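Local coordinates for protein ATP grasp ligase (Microcystis aeruginosa MRC, PDB 5IG9) that probably forms ester cross-links between side chains of a microviridin precursor peptide, acting as an ATP-dependent ligase of the ATP-grasp type, at residues 28-33 with 60-65; 109-114 with 318-323; 264-269 with 278-283; 299-304 with 311-316. One frame throughout, in Å; residues are numbered along the deposited sequence.

Interaction 1 of 4, residues 28-33 with 60-65; sequences KAFRFD and QKLELK
Phe-30 offers one face of its ring to Leu-62, whose CB sits over the ring centre, 3.6 Å from the Phe-30 centroid and 13° off the ring normal. This is a CH-pi contact. Leu-62 CG follows on toward the root of the ring, 3.7 Å from Phe-30 CB. With CG anti to the backbone N (chi1 -180°), Phe-30 reaches toward strand 60-63 and presents its face to the leucine, the side chains meeting at a slant. Gln-60 comes in near the ring plane instead, its CB 3.9 Å from Phe-30 CE1 at the edge. From there its extended chain runs past the phenylalanine in the opposite sense, with the amide turned 44° from the ring.

Arg-31 points away from this contact. Its NE gives a straight bond, 2.8 Å long, to the syn lone pair of Asp-33 OD1, in the guanidinium plane. Arg-36 takes the second carboxylate oxygen and Phe-8 O receives Arg-31 NH2, so the pair is held at both ends.

Strand 29-33 edges a parallel sheet, beside strand 3-7, and strand 60-63, outermost in a small antiparallel sheet, runs steeply across strand 29-33. The contact thus packs the antiparallel layer onto the Rossmann-like sheet of the pre-ATP-grasp domain.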
loop_
_atom_site.group_PDB
_atom_site.type_symbol
_atom_site.label_atom_id
_atom_site.label_comp_id
_atom_site.label_asym_id
_atom_site.label_seq_id
_atom_site.Cartn_x
_atom_site.Cartn_y
_atom_site.Cartn_z
ATOM N N LYS A 28 3.253 17.177 -24.587
ATOM C CA LYS A 28 4.540 17.141 -23.910
ATOM C C LYS A 28 4.486 16.190 -22.721
ATOM O O LYS A 28 3.409 15.821 -22.241
ATOM C CB LYS A 28 4.974 18.541 -23.444
ATOM C CG LYS A 28 3.911 19.323 -22.685
ATOM C CD LYS A 28 3.057 20.174 -23.620
ATOM C CE LYS A 28 2.039 20.995 -22.844
ATOM N NZ LYS A 28 1.168 21.806 -23.739
ATOM N N ALA A 29 5.667 15.795 -22.246
ATOM C CA ALA A 29 5.771 14.843 -21.149
ATOM C C ALA A 29 6.986 15.165 -20.293
ATOM O O ALA A 29 8.064 15.452 -20.821
ATOM C CB ALA A 29 5.864 13.406 -21.671
ATOM N N PHE A 30 6.806 15.101 -18.977
ATOM C CA PHE A 30 7.873 15.312 -18.008
ATOM C C PHE A 30 8.204 13.988 -17.337
ATOM O O PHE A 30 7.304 13.292 -16.856
ATOM C CB PHE A 30 7.466 16.354 -16.961
ATOM C CG PHE A 30 8.523 16.628 -15.923
ATOM C CD1 PHE A 30 9.478 17.610 -16.130
ATOM C CD2 PHE A 30 8.554 15.915 -14.734
ATOM C CE1 PHE A 30 10.449 17.868 -15.177
ATOM C CE2 PHE A 30 9.522 16.168 -13.778
ATOM C CZ PHE A 30 10.471 17.145 -13.999
ATOM N N ARG A 31 9.491 13.646 -17.303
ATOM C CA ARG A 31 9.965 12.422 -16.667
ATOM C C ARG A 31 10.405 12.726 -15.240
ATOM O O ARG A 31 11.299 13.552 -15.025
ATOM C CB ARG A 31 11.119 11.805 -17.457
ATOM C CG ARG A 31 11.841 10.694 -16.708
ATOM C CD ARG A 31 12.736 9.884 -17.624
ATOM N NE ARG A 31 13.435 8.835 -16.893
ATOM C CZ ARG A 31 14.050 7.809 -17.470
ATOM N NH1 ARG A 31 14.046 7.696 -18.790
ATOM N NH2 ARG A 31 14.661 6.894 -16.730
ATOM N N PHE A 32 9.798 12.044 -14.275
ATOM C CA PHE A 32 10.087 12.239 -12.857
ATOM C C PHE A 32 10.735 10.967 -12.318
ATOM O O PHE A 32 10.051 9.968 -12.077
ATOM C CB PHE A 32 8.812 12.584 -12.092
ATOM C CG PHE A 32 8.997 12.679 -10.599
ATOM C CD1 PHE A 32 10.087 13.344 -10.060
ATOM C CD2 PHE A 32 8.063 12.127 -9.737
ATOM C CE1 PHE A 32 10.253 13.439 -8.686
ATOM C CE2 PHE A 32 8.223 12.221 -8.363
ATOM C CZ PHE A 32 9.320 12.878 -7.838
ATOM N N ASP A 33 12.052 11.006 -12.123
ATOM C CA ASP A 33 12.789 9.861 -11.589
ATOM C C ASP A 33 12.651 9.867 -10.074
ATOM O O ASP A 33 13.253 10.693 -9.383
ATOM C CB ASP A 33 14.249 9.905 -12.023
ATOM C CG ASP A 33 14.417 9.720 -13.520
ATOM O OD1 ASP A 33 13.568 9.042 -14.137
ATOM O OD2 ASP A 33 15.397 10.254 -14.083
ATOM N N GLN A 60 15.109 21.377 -16.215
ATOM C CA GLN A 60 13.706 21.054 -16.440
ATOM C C GLN A 60 12.861 21.425 -15.228
ATOM O O GLN A 60 13.324 21.373 -14.086
ATOM C CB GLN A 60 13.537 19.572 -16.770
ATOM C CG GLN A 60 13.700 19.243 -18.249
ATOM C CD GLN A 60 13.264 17.826 -18.584
ATOM O OE1 GLN A 60 13.840 16.856 -18.093
ATOM N NE2 GLN A 60 12.234 17.704 -19.416
ATOM N N LYS A 61 11.610 21.792 -15.492
ATOM C CA LYS A 61 10.720 22.342 -14.481
ATOM C C LYS A 61 9.285 22.023 -14.865
ATOM O O LYS A 61 8.875 22.275 -16.001
ATOM C CB LYS A 61 10.928 23.857 -14.352
ATOM C CG LYS A 61 9.917 24.569 -13.470
ATOM C CD LYS A 61 10.423 25.948 -13.078
ATOM C CE LYS A 61 11.638 25.850 -12.165
ATOM N NZ LYS A 61 12.545 27.019 -12.347
ATOM N N LEU A 62 8.527 21.472 -13.922
ATOM C CA LEU A 62 7.170 21.006 -14.188
ATOM C C LEU A 62 6.231 21.596 -13.147
ATOM O O LEU A 62 6.332 21.268 -11.962
ATOM C CB LEU A 62 7.116 19.472 -14.183
ATOM C CG LEU A 62 5.840 18.718 -14.570
ATOM C CD1 LEU A 62 5.158 18.184 -13.324
ATOM C CD2 LEU A 62 4.880 19.573 -15.395
ATOM N N GLU A 63 5.332 22.468 -13.587
ATOM C CA GLU A 63 4.300 22.996 -12.712
ATOM C C GLU A 63 3.146 22.007 -12.654
ATOM O O GLU A 63 2.642 21.567 -13.692
ATOM C CB GLU A 63 3.819 24.364 -13.199
ATOM C CG GLU A 63 4.895 25.443 -13.188
ATOM C CD GLU A 63 4.464 26.695 -12.441
ATOM O OE1 GLU A 63 5.329 27.344 -11.813
ATOM O OE2 GLU A 63 3.260 27.030 -12.478
ATOM N N LEU A 64 2.730 21.652 -11.438
ATOM C CA LEU A 64 1.749 20.586 -11.272
ATOM C C LEU A 64 0.356 20.983 -11.740
ATOM O O LEU A 64 -0.490 20.102 -11.928
ATOM C CB LEU A 64 1.703 20.144 -9.813
ATOM C CG LEU A 64 3.017 19.549 -9.310
ATOM C CD1 LEU A 64 2.921 19.226 -7.833
ATOM C CD2 LEU A 64 3.390 18.312 -10.108
ATOM N N LYS A 65 0.089 22.276 -11.931
ATOM C CA LYS A 65 -1.211 22.676 -12.459
ATOM C C LYS A 65 -1.358 22.333 -13.935
ATOM O O LYS A 65 -2.489 22.233 -14.427
ATOM C CB LYS A 65 -1.431 24.176 -12.255
ATOM C CG LYS A 65 -0.448 25.063 -13.007
ATOM C CD LYS A 65 -0.831 26.532 -12.899
ATOM C CE LYS A 65 0.140 27.416 -13.667
ATOM N NZ LYS A 65 -0.262 28.851 -13.621
#

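Interaction 2 of 4, residues 109-114 with 318-323; sequences SGFHLD and AEILVN
Ile-320 pushes its branches toward Phe-111 and Leu-113, two residues that project from the same side of strand 111-113, in a helix-on-sheet packing of the Rossmann-like N-terminal fold. The strand is the edge of the parallel sheet. The helix, which belongs to the C-terminal end of the chain, runs nearly antiparallel to it, with 157° between their directions and the short axes 8.7 Å apart.

Phe-111 and Leu-113 are the two bumps on the strand, and the isoleucine knob spans the dip between them. Its CG1 arm, swung anti to the backbone N (chi1 -163°), reaches the far end of the phenyl ring, with CG1 4.0 Å from Phe-111 CZ. The other branch, CG2, lies 4.1 Å from Leu-113 CD2. Both side chains meet the isoleucine at roughly a right angle. The closest approach is to the helix backbone, Phe-111 CE2 lying 3.5 Å from Ile-320 O, which is oblique to the ring.

Leu-321, one residue on, supplies a second bump, which fits against the base of Leu-113 and continues onto Trp-71 of the neighbouring strand. Ile-22 of helix 14-23 touches Leu-321 too, so that two helices share this side of the sheet. Just past Leu-113 a cis peptide leads to Asp-114, whose OD1 accepts from Asn-276 N. The leucine pair itself closes with Leu-321 CD2 3.9 Å from Leu-113 CB.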
loop_
_atom_site.group_PDB
_atom_site.type_symbol
_atom_site.label_atom_id
_atom_site.label_comp_id
_atom_site.label_asym_id
_atom_site.label_seq_id
_atom_site.Cartn_x
_atom_site.Cartn_y
_atom_site.Cartn_z
ATOM N N SER A 109 -5.222 15.899 -10.164
ATOM C CA SER A 109 -6.405 15.587 -10.948
ATOM C C SER A 109 -5.964 15.128 -12.339
ATOM O O SER A 109 -4.782 14.875 -12.589
ATOM C CB SER A 109 -7.342 16.791 -10.999
ATOM O OG SER A 109 -6.785 17.845 -11.761
ATOM N N GLY A 110 -6.906 15.016 -13.263
ATOM C CA GLY A 110 -6.593 14.502 -14.573
ATOM C C GLY A 110 -6.707 12.993 -14.635
ATOM O O GLY A 110 -7.232 12.329 -13.737
ATOM N N PHE A 111 -6.188 12.440 -15.728
ATOM C CA PHE A 111 -6.286 11.011 -15.984
ATOM C C PHE A 111 -5.064 10.285 -15.433
ATOM O O PHE A 111 -3.925 10.675 -15.710
ATOM C CB PHE A 111 -6.435 10.748 -17.483
ATOM C CG PHE A 111 -6.545 9.295 -17.830
ATOM C CD1 PHE A 111 -7.714 8.595 -17.575
ATOM C CD2 PHE A 111 -5.483 8.628 -18.413
ATOM C CE1 PHE A 111 -7.818 7.253 -17.893
ATOM C CE2 PHE A 111 -5.581 7.288 -18.737
ATOM C CZ PHE A 111 -6.750 6.599 -18.475
ATOM N N HIS A 112 -5.303 9.229 -14.661
ATOM C CA HIS A 112 -4.241 8.431 -14.065
ATOM C C HIS A 112 -4.211 7.041 -14.692
ATOM O O HIS A 112 -5.258 6.424 -14.912
ATOM C CB HIS A 112 -4.421 8.312 -12.552
ATOM C CG HIS A 112 -4.175 9.589 -11.812
ATOM N ND1 HIS A 112 -2.999 9.845 -11.141
ATOM C CD2 HIS A 112 -4.954 10.681 -11.633
ATOM C CE1 HIS A 112 -3.063 11.040 -10.582
ATOM N NE2 HIS A 112 -4.240 11.569 -10.864
ATOM N N LEU A 113 -3.005 6.551 -14.967
ATOM C CA LEU A 113 -2.819 5.211 -15.509
ATOM C C LEU A 113 -1.736 4.457 -14.740
ATOM O O LEU A 113 -0.572 4.457 -15.145
ATOM C CB LEU A 113 -2.454 5.273 -16.994
ATOM C CG LEU A 113 -2.357 3.951 -17.760
ATOM C CD1 LEU A 113 -3.735 3.483 -18.196
ATOM C CD2 LEU A 113 -1.421 4.081 -18.947
ATOM N N ASP A 114 -2.107 3.827 -13.626
ATOM C CA ASP A 114 -3.463 3.870 -13.089
ATOM C C ASP A 114 -3.470 4.596 -11.746
ATOM O O ASP A 114 -2.405 4.849 -11.183
ATOM C CB ASP A 114 -4.018 2.452 -12.933
ATOM C CG ASP A 114 -4.426 1.840 -14.255
ATOM O OD1 ASP A 114 -5.424 2.311 -14.840
ATOM O OD2 ASP A 114 -3.755 0.885 -14.703
ATOM N N ALA A 318 0.653 5.679 -24.881
ATOM C CA ALA A 318 0.758 7.112 -25.138
ATOM C C ALA A 318 -0.568 7.689 -25.617
ATOM O O ALA A 318 -0.898 8.840 -25.309
ATOM C CB ALA A 318 1.861 7.381 -26.160
ATOM N N GLU A 319 -1.350 6.907 -26.366
ATOM C CA GLU A 319 -2.636 7.406 -26.846
ATOM C C GLU A 319 -3.623 7.586 -25.699
ATOM O O GLU A 319 -4.243 8.644 -25.565
ATOM C CB GLU A 319 -3.204 6.473 -27.919
ATOM C CG GLU A 319 -2.480 6.573 -29.260
ATOM C CD GLU A 319 -3.042 5.633 -30.315
ATOM O OE1 GLU A 319 -4.037 4.936 -30.023
ATOM O OE2 GLU A 319 -2.488 5.589 -31.436
ATOM N N ILE A 320 -3.775 6.568 -24.851
ATOM C CA ILE A 320 -4.735 6.686 -23.756
ATOM C C ILE A 320 -4.270 7.727 -22.743
ATOM O O ILE A 320 -5.086 8.306 -22.016
ATOM C CB ILE A 320 -4.985 5.314 -23.098
ATOM C CG1 ILE A 320 -6.260 5.346 -22.253
ATOM C CG2 ILE A 320 -3.810 4.905 -22.228
ATOM C CD1 ILE A 320 -6.596 4.021 -21.619
ATOM N N LEU A 321 -2.966 7.997 -22.686
ATOM C CA LEU A 321 -2.467 9.013 -21.766
ATOM C C LEU A 321 -2.833 10.412 -22.249
ATOM O O LEU A 321 -3.292 11.249 -21.462
ATOM C CB LEU A 321 -0.954 8.875 -21.596
ATOM C CG LEU A 321 -0.473 7.839 -20.577
ATOM C CD1 LEU A 321 1.045 7.802 -20.519
ATOM C CD2 LEU A 321 -1.054 8.125 -19.199
ATOM N N VAL A 322 -2.655 10.679 -23.545
ATOM C CA VAL A 322 -2.954 12.004 -24.076
ATOM C C VAL A 322 -4.402 12.159 -24.535
ATOM O O VAL A 322 -4.881 13.296 -24.656
ATOM C CB VAL A 322 -1.998 12.349 -25.232
ATOM C CG1 VAL A 322 -0.559 12.064 -24.829
ATOM C CG2 VAL A 322 -2.371 11.587 -26.486
ATOM N N ASN A 323 -5.112 11.058 -24.792
ATOM C CA ASN A 323 -6.520 11.112 -25.169
ATOM C C ASN A 323 -7.459 10.912 -23.990
ATOM O O ASN A 323 -8.679 11.001 -24.174
ATOM C CB ASN A 323 -6.838 10.055 -26.233
ATOM C CG ASN A 323 -6.647 10.569 -27.645
ATOM O OD1 ASN A 323 -5.570 10.438 -28.226
ATOM N ND2 ASN A 323 -7.697 11.158 -28.206
#

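Interaction 3 of 4, residues 264-269 with 278-283; sequences KQLLEL and GAIDMI
Leu-266 drops from helix 260-273 onto Ile-280 and Met-282, where the helix lies against the antiparallel sheet of the ATP-grasp fold. The leucine forks over the strand: CD2 lies 3.8 Å from Ile-280 CD1, and CD1 lies 4.0 Å from Met-282 SD. Ile-280 and Met-282 both face the helix, and each slides past the leucine in the opposite direction. Ile-280 also brings its CG2 to 4.1 Å from Leu-266 CD2, so both of its branches bear on the same methyl. With CG anti to the carbonyl carbon (chi1 -58°) and the chain extended at chi2, Met-282 sets its sulfur beside the leucine. The contact is wholly apolar and buried.

Ile-218 of the adjoining strand 214-221 touches Leu-266 and Met-282, while Phe-292 of strand 290-296 meets Ile-280 and also Leu-269, the next helix residue to face the sheet. Asp-281, between the two contact residues of the strand, pairs with Arg-217. Gln-265 NE2 donates to Leu-135 O, linking the helix to the loop there. Away from the strand, Lys-264 NZ bridges to Glu-268 OE2, one turn on, 3.1 Å away and nearly along the C-O axis.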
loop_
_atom_site.group_PDB
_atom_site.type_symbol
_atom_site.label_atom_id
_atom_site.label_comp_id
_atom_site.label_asym_id
_atom_site.label_seq_id
_atom_site.Cartn_x
_atom_site.Cartn_y
_atom_site.Cartn_z
ATOM N N LYS A 264 -13.691 -11.200 -22.627
ATOM C CA LYS A 264 -14.703 -10.431 -21.911
ATOM C C LYS A 264 -14.579 -10.614 -20.403
ATOM O O LYS A 264 -14.918 -9.703 -19.641
ATOM C CB LYS A 264 -16.103 -10.818 -22.393
ATOM C CG LYS A 264 -16.823 -11.845 -21.534
ATOM C CD LYS A 264 -18.030 -11.230 -20.837
ATOM C CE LYS A 264 -18.758 -12.244 -19.964
ATOM N NZ LYS A 264 -19.979 -11.649 -19.354
ATOM N N GLN A 265 -14.085 -11.770 -19.953
ATOM C CA GLN A 265 -13.903 -11.979 -18.521
ATOM C C GLN A 265 -12.714 -11.184 -17.997
ATOM O O GLN A 265 -12.764 -10.640 -16.889
ATOM C CB GLN A 265 -13.731 -13.469 -18.219
ATOM C CG GLN A 265 -15.009 -14.289 -18.354
ATOM C CD GLN A 265 -14.765 -15.778 -18.207
ATOM O OE1 GLN A 265 -13.941 -16.357 -18.915
ATOM N NE2 GLN A 265 -15.477 -16.407 -17.280
ATOM N N LEU A 266 -11.636 -11.103 -18.779
ATOM C CA LEU A 266 -10.495 -10.294 -18.366
ATOM C C LEU A 266 -10.844 -8.813 -18.354
ATOM O O LEU A 266 -10.330 -8.060 -17.521
ATOM C CB LEU A 266 -9.301 -10.554 -19.283
ATOM C CG LEU A 266 -8.705 -11.959 -19.222
ATOM C CD1 LEU A 266 -7.550 -12.060 -20.195
ATOM C CD2 LEU A 266 -8.260 -12.302 -17.810
ATOM N N LEU A 267 -11.717 -8.376 -19.262
ATOM C CA LEU A 267 -12.165 -6.989 -19.231
ATOM C C LEU A 267 -13.007 -6.711 -17.994
ATOM O O LEU A 267 -12.904 -5.633 -17.400
ATOM C CB LEU A 267 -12.944 -6.655 -20.500
ATOM C CG LEU A 267 -12.105 -6.436 -21.757
ATOM C CD1 LEU A 267 -13.012 -6.065 -22.913
ATOM C CD2 LEU A 267 -11.048 -5.363 -21.531
ATOM N N GLU A 268 -13.845 -7.666 -17.585
ATOM C CA GLU A 268 -14.582 -7.486 -16.339
ATOM C C GLU A 268 -13.646 -7.493 -15.142
ATOM O O GLU A 268 -13.932 -6.849 -14.127
ATOM C CB GLU A 268 -15.645 -8.569 -16.174
ATOM C CG GLU A 268 -16.706 -8.568 -17.253
ATOM C CD GLU A 268 -18.089 -8.857 -16.705
ATOM O OE1 GLU A 268 -18.413 -8.359 -15.603
ATOM O OE2 GLU A 268 -18.854 -9.585 -17.373
ATOM N N LEU A 269 -12.531 -8.216 -15.239
ATOM C CA LEU A 269 -11.536 -8.195 -14.174
ATOM C C LEU A 269 -10.871 -6.828 -14.082
ATOM O O LEU A 269 -10.667 -6.298 -12.985
ATOM C CB LEU A 269 -10.497 -9.290 -14.410
ATOM C CG LEU A 269 -9.564 -9.617 -13.247
ATOM C CD1 LEU A 269 -10.329 -10.270 -12.108
ATOM C CD2 LEU A 269 -8.442 -10.514 -13.729
ATOM N N GLY A 278 -2.820 -3.407 -17.548
ATOM C CA GLY A 278 -2.575 -4.614 -16.782
ATOM C C GLY A 278 -1.822 -5.679 -17.548
ATOM O O GLY A 278 -2.105 -5.921 -18.725
ATOM N N ALA A 279 -0.856 -6.319 -16.898
ATOM C CA ALA A 279 -0.148 -7.456 -17.474
ATOM C C ALA A 279 -0.672 -8.721 -16.807
ATOM O O ALA A 279 -0.460 -8.933 -15.608
ATOM C CB ALA A 279 1.361 -7.318 -17.296
ATOM N N ILE A 280 -1.362 -9.552 -17.584
ATOM C CA ILE A 280 -2.051 -10.734 -17.083
ATOM C C ILE A 280 -1.302 -11.975 -17.534
ATOM O O ILE A 280 -0.882 -12.075 -18.693
ATOM C CB ILE A 280 -3.515 -10.777 -17.561
ATOM C CG1 ILE A 280 -4.241 -9.501 -17.140
ATOM C CG2 ILE A 280 -4.221 -12.019 -17.024
ATOM C CD1 ILE A 280 -5.701 -9.490 -17.507
ATOM N N ASP A 281 -1.141 -12.920 -16.616
ATOM C CA ASP A 281 -0.491 -14.192 -16.883
ATOM C C ASP A 281 -1.540 -15.294 -16.881
ATOM O O ASP A 281 -2.313 -15.418 -15.924
ATOM C CB ASP A 281 0.590 -14.486 -15.841
ATOM C CG ASP A 281 1.808 -13.603 -16.005
ATOM O OD1 ASP A 281 2.037 -13.135 -17.136
ATOM O OD2 ASP A 281 2.539 -13.387 -15.015
ATOM N N MET A 282 -1.578 -16.079 -17.955
ATOM C CA MET A 282 -2.435 -17.253 -18.022
ATOM C C MET A 282 -1.636 -18.416 -18.590
ATOM O O MET A 282 -0.541 -18.244 -19.133
ATOM C CB MET A 282 -3.689 -17.003 -18.867
ATOM C CG MET A 282 -4.566 -15.857 -18.392
ATOM S SD MET A 282 -6.110 -15.739 -19.315
ATOM C CE MET A 282 -7.016 -17.136 -18.656
ATOM N N ILE A 283 -2.193 -19.616 -18.445
ATOM C CA ILE A 283 -1.640 -20.817 -19.054
ATOM C C ILE A 283 -2.773 -21.591 -19.712
ATOM O O ILE A 283 -3.937 -21.496 -19.305
ATOM C CB ILE A 283 -0.900 -21.720 -18.041
ATOM C CG1 ILE A 283 -1.840 -22.137 -16.913
ATOM C CG2 ILE A 283 0.333 -21.021 -17.493
ATOM C CD1 ILE A 283 -1.231 -23.115 -15.948
#

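Interaction 4 of 4, residues 299-304 with 311-316; sequences GEFFWL and FPISQA
Leu-304 and Phe-311 are tied by the one hydrogen bond of this contact, from Phe-311 N to Leu-304 O. It is 2.6 Å long and nearly straight at 172°, and it meets the oxygen on a lone pair in the carbonyl plane. The bond pins together the two ends of the short connection between the segments.

Apolar packing does the rest. Phe-301 carries CG in the crowded position between its backbone N and carbonyl carbon (chi1 68°), which lays the ring alongside Ile-313, running in the opposite sense. Phe-301 CD1 is 3.7 Å from Ile-313 CG2, and its CE1 goes on to Ser-314, 4.1 Å from CB. Leu-304 CB lies 4.3 Å from Ile-313 CD1 and equally far from Phe-311 CD2, touching both loosely.

Among the polar groups at the margin, Ser-314 OG bonds with Glu-305 OE2, while Glu-300 OE2 makes salt bridges to Arg-73 and Arg-74.

Pro-312 centres an inverse gamma turn that leads from Phe-311 into helix 313-323, so the contact closes the connection from the short, weakly bonded helix 302-305. Strands 214-221 and 224-231 meet it through Thr-219, Val-221 and Ala-228, and helix 14-23 touches it through Ser-14 and Leu-17.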
loop_
_atom_site.group_PDB
_atom_site.type_symbol
_atom_site.label_atom_id
_atom_site.label_comp_id
_atom_site.label_asym_id
_atom_site.label_seq_id
_atom_site.Cartn_x
_atom_site.Cartn_y
_atom_site.Cartn_z
ATOM N N GLY A 299 3.013 -4.410 -14.616
ATOM C CA GLY A 299 3.892 -5.357 -15.265
ATOM C C GLY A 299 4.504 -4.801 -16.536
ATOM O O GLY A 299 3.986 -3.875 -17.166
ATOM N N GLU A 300 5.632 -5.400 -16.912
ATOM C CA GLU A 300 6.411 -4.937 -18.048
ATOM C C GLU A 300 5.711 -5.268 -19.361
ATOM O O GLU A 300 4.758 -6.049 -19.412
ATOM C CB GLU A 300 7.810 -5.558 -18.027
ATOM C CG GLU A 300 8.750 -4.946 -17.006
ATOM C CD GLU A 300 9.276 -3.595 -17.442
ATOM O OE1 GLU A 300 8.952 -3.164 -18.572
ATOM O OE2 GLU A 300 10.014 -2.962 -16.656
ATOM N N PHE A 301 6.194 -4.651 -20.435
ATOM C CA PHE A 301 5.594 -4.886 -21.740
ATOM C C PHE A 301 6.626 -4.722 -22.843
ATOM O O PHE A 301 6.395 -5.153 -23.975
ATOM C CB PHE A 301 4.413 -3.925 -21.961
ATOM C CG PHE A 301 4.820 -2.478 -22.106
ATOM C CD1 PHE A 301 5.124 -1.951 -23.351
ATOM C CD2 PHE A 301 4.862 -1.635 -21.004
ATOM C CE1 PHE A 301 5.485 -0.623 -23.496
ATOM C CE2 PHE A 301 5.219 -0.299 -21.143
ATOM C CZ PHE A 301 5.531 0.207 -22.390
ATOM N N PHE A 302 7.763 -4.099 -22.519
ATOM C CA PHE A 302 8.728 -3.738 -23.550
ATOM C C PHE A 302 9.276 -4.961 -24.272
ATOM O O PHE A 302 9.603 -4.877 -25.462
ATOM C CB PHE A 302 9.862 -2.914 -22.931
ATOM C CG PHE A 302 10.946 -3.740 -22.308
ATOM C CD1 PHE A 302 10.781 -4.295 -21.054
ATOM C CD2 PHE A 302 12.134 -3.957 -22.983
ATOM C CE1 PHE A 302 11.782 -5.060 -20.486
ATOM C CE2 PHE A 302 13.133 -4.717 -22.424
ATOM C CZ PHE A 302 12.961 -5.270 -21.174
ATOM N N TRP A 303 9.381 -6.104 -23.589
ATOM C CA TRP A 303 9.944 -7.278 -24.246
ATOM C C TRP A 303 8.964 -7.945 -25.197
ATOM O O TRP A 303 9.357 -8.883 -25.899
ATOM C CB TRP A 303 10.446 -8.285 -23.209
ATOM C CG TRP A 303 9.458 -8.627 -22.140
ATOM C CD1 TRP A 303 9.280 -7.980 -20.954
ATOM C CD2 TRP A 303 8.523 -9.714 -22.148
ATOM N NE1 TRP A 303 8.287 -8.587 -20.227
ATOM C CE2 TRP A 303 7.808 -9.656 -20.936
ATOM C CE3 TRP A 303 8.220 -10.729 -23.063
ATOM C CZ2 TRP A 303 6.807 -10.570 -20.616
ATOM C CZ3 TRP A 303 7.227 -11.637 -22.742
ATOM C CH2 TRP A 303 6.531 -11.551 -21.530
ATOM N N LEU A 304 7.712 -7.496 -25.231
ATOM C CA LEU A 304 6.760 -7.908 -26.252
ATOM C C LEU A 304 6.686 -6.926 -27.411
ATOM O O LEU A 304 6.047 -7.232 -28.425
ATOM C CB LEU A 304 5.363 -8.075 -25.646
ATOM C CG LEU A 304 5.104 -9.334 -24.821
ATOM C CD1 LEU A 304 3.663 -9.352 -24.354
ATOM C CD2 LEU A 304 5.417 -10.576 -25.638
ATOM N N PHE A 311 4.908 -6.115 -30.451
ATOM C CA PHE A 311 3.617 -5.477 -30.227
ATOM C C PHE A 311 3.773 -3.969 -30.062
ATOM O O PHE A 311 4.728 -3.504 -29.434
ATOM C CB PHE A 311 2.938 -6.068 -28.990
ATOM C CG PHE A 311 2.080 -7.265 -29.282
ATOM C CD1 PHE A 311 1.156 -7.238 -30.311
ATOM C CD2 PHE A 311 2.197 -8.418 -28.524
ATOM C CE1 PHE A 311 0.364 -8.338 -30.582
ATOM C CE2 PHE A 311 1.409 -9.522 -28.789
ATOM C CZ PHE A 311 0.492 -9.483 -29.818
ATOM N N PRO A 312 2.786 -3.191 -30.654
ATOM C CA PRO A 312 2.967 -1.745 -30.469
ATOM C C PRO A 312 2.168 -1.255 -29.268
ATOM O O PRO A 312 1.158 -0.569 -29.429
ATOM C CB PRO A 312 2.397 -1.163 -31.758
ATOM C CG PRO A 312 1.227 -2.030 -32.058
ATOM C CD PRO A 312 1.494 -3.385 -31.454
ATOM N N ILE A 313 2.624 -1.613 -28.073
ATOM C CA ILE A 313 1.947 -1.227 -26.842
ATOM C C ILE A 313 2.258 0.201 -26.406
ATOM O O ILE A 313 1.377 0.909 -25.921
ATOM C CB ILE A 313 2.286 -2.192 -25.689
ATOM C CG1 ILE A 313 1.855 -3.616 -26.043
ATOM C CG2 ILE A 313 1.622 -1.735 -24.400
ATOM C CD1 ILE A 313 2.786 -4.686 -25.516
ATOM N N SER A 314 3.506 0.626 -26.575
ATOM C CA SER A 314 3.887 1.976 -26.173
ATOM C C SER A 314 3.057 3.024 -26.898
ATOM O O SER A 314 2.758 4.084 -26.334
ATOM C CB SER A 314 5.376 2.201 -26.434
ATOM O OG SER A 314 5.647 2.232 -27.824
ATOM N N GLN A 315 2.668 2.748 -28.144
ATOM C CA GLN A 315 1.765 3.644 -28.856
ATOM C C GLN A 315 0.397 3.686 -28.187
ATOM O O GLN A 315 -0.191 4.759 -28.017
ATOM C CB GLN A 315 1.641 3.208 -30.315
ATOM C CG GLN A 315 0.785 4.125 -31.167
ATOM C CD GLN A 315 1.349 5.531 -31.255
ATOM O OE1 GLN A 315 2.557 5.720 -31.401
ATOM N NE2 GLN A 315 0.474 6.525 -31.159
ATOM N N ALA A 316 -0.127 2.522 -27.795
ATOM C CA ALA A 316 -1.449 2.484 -27.176
ATOM C C ALA A 316 -1.444 3.183 -25.824
ATOM O O ALA A 316 -2.420 3.847 -25.457
ATOM C CB ALA A 316 -1.925 1.039 -27.027
#

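Along the chain interaction 1 closes first, and interaction 2 then spans some 200 residues, with interactions 3 and 4 nested one after the other inside its loop. Interactions 1 and 2 reach the two outermost strands of the same parallel sheet, their centres about 15 Å apart. Interactions 4 and 2, about 16 Å apart between centres, both use helix 313-323, the first at its start and the second farther along, so it lies against both the parallel and the large antiparallel sheet and joins the two parts of the chain. Interaction 3, on that antiparallel sheet, touches interaction 4, Ala-279 CB lying 3.8 Å from Gly-299 CA. Interactions 1 and 3 stand farthest apart, about 32 Å between centres.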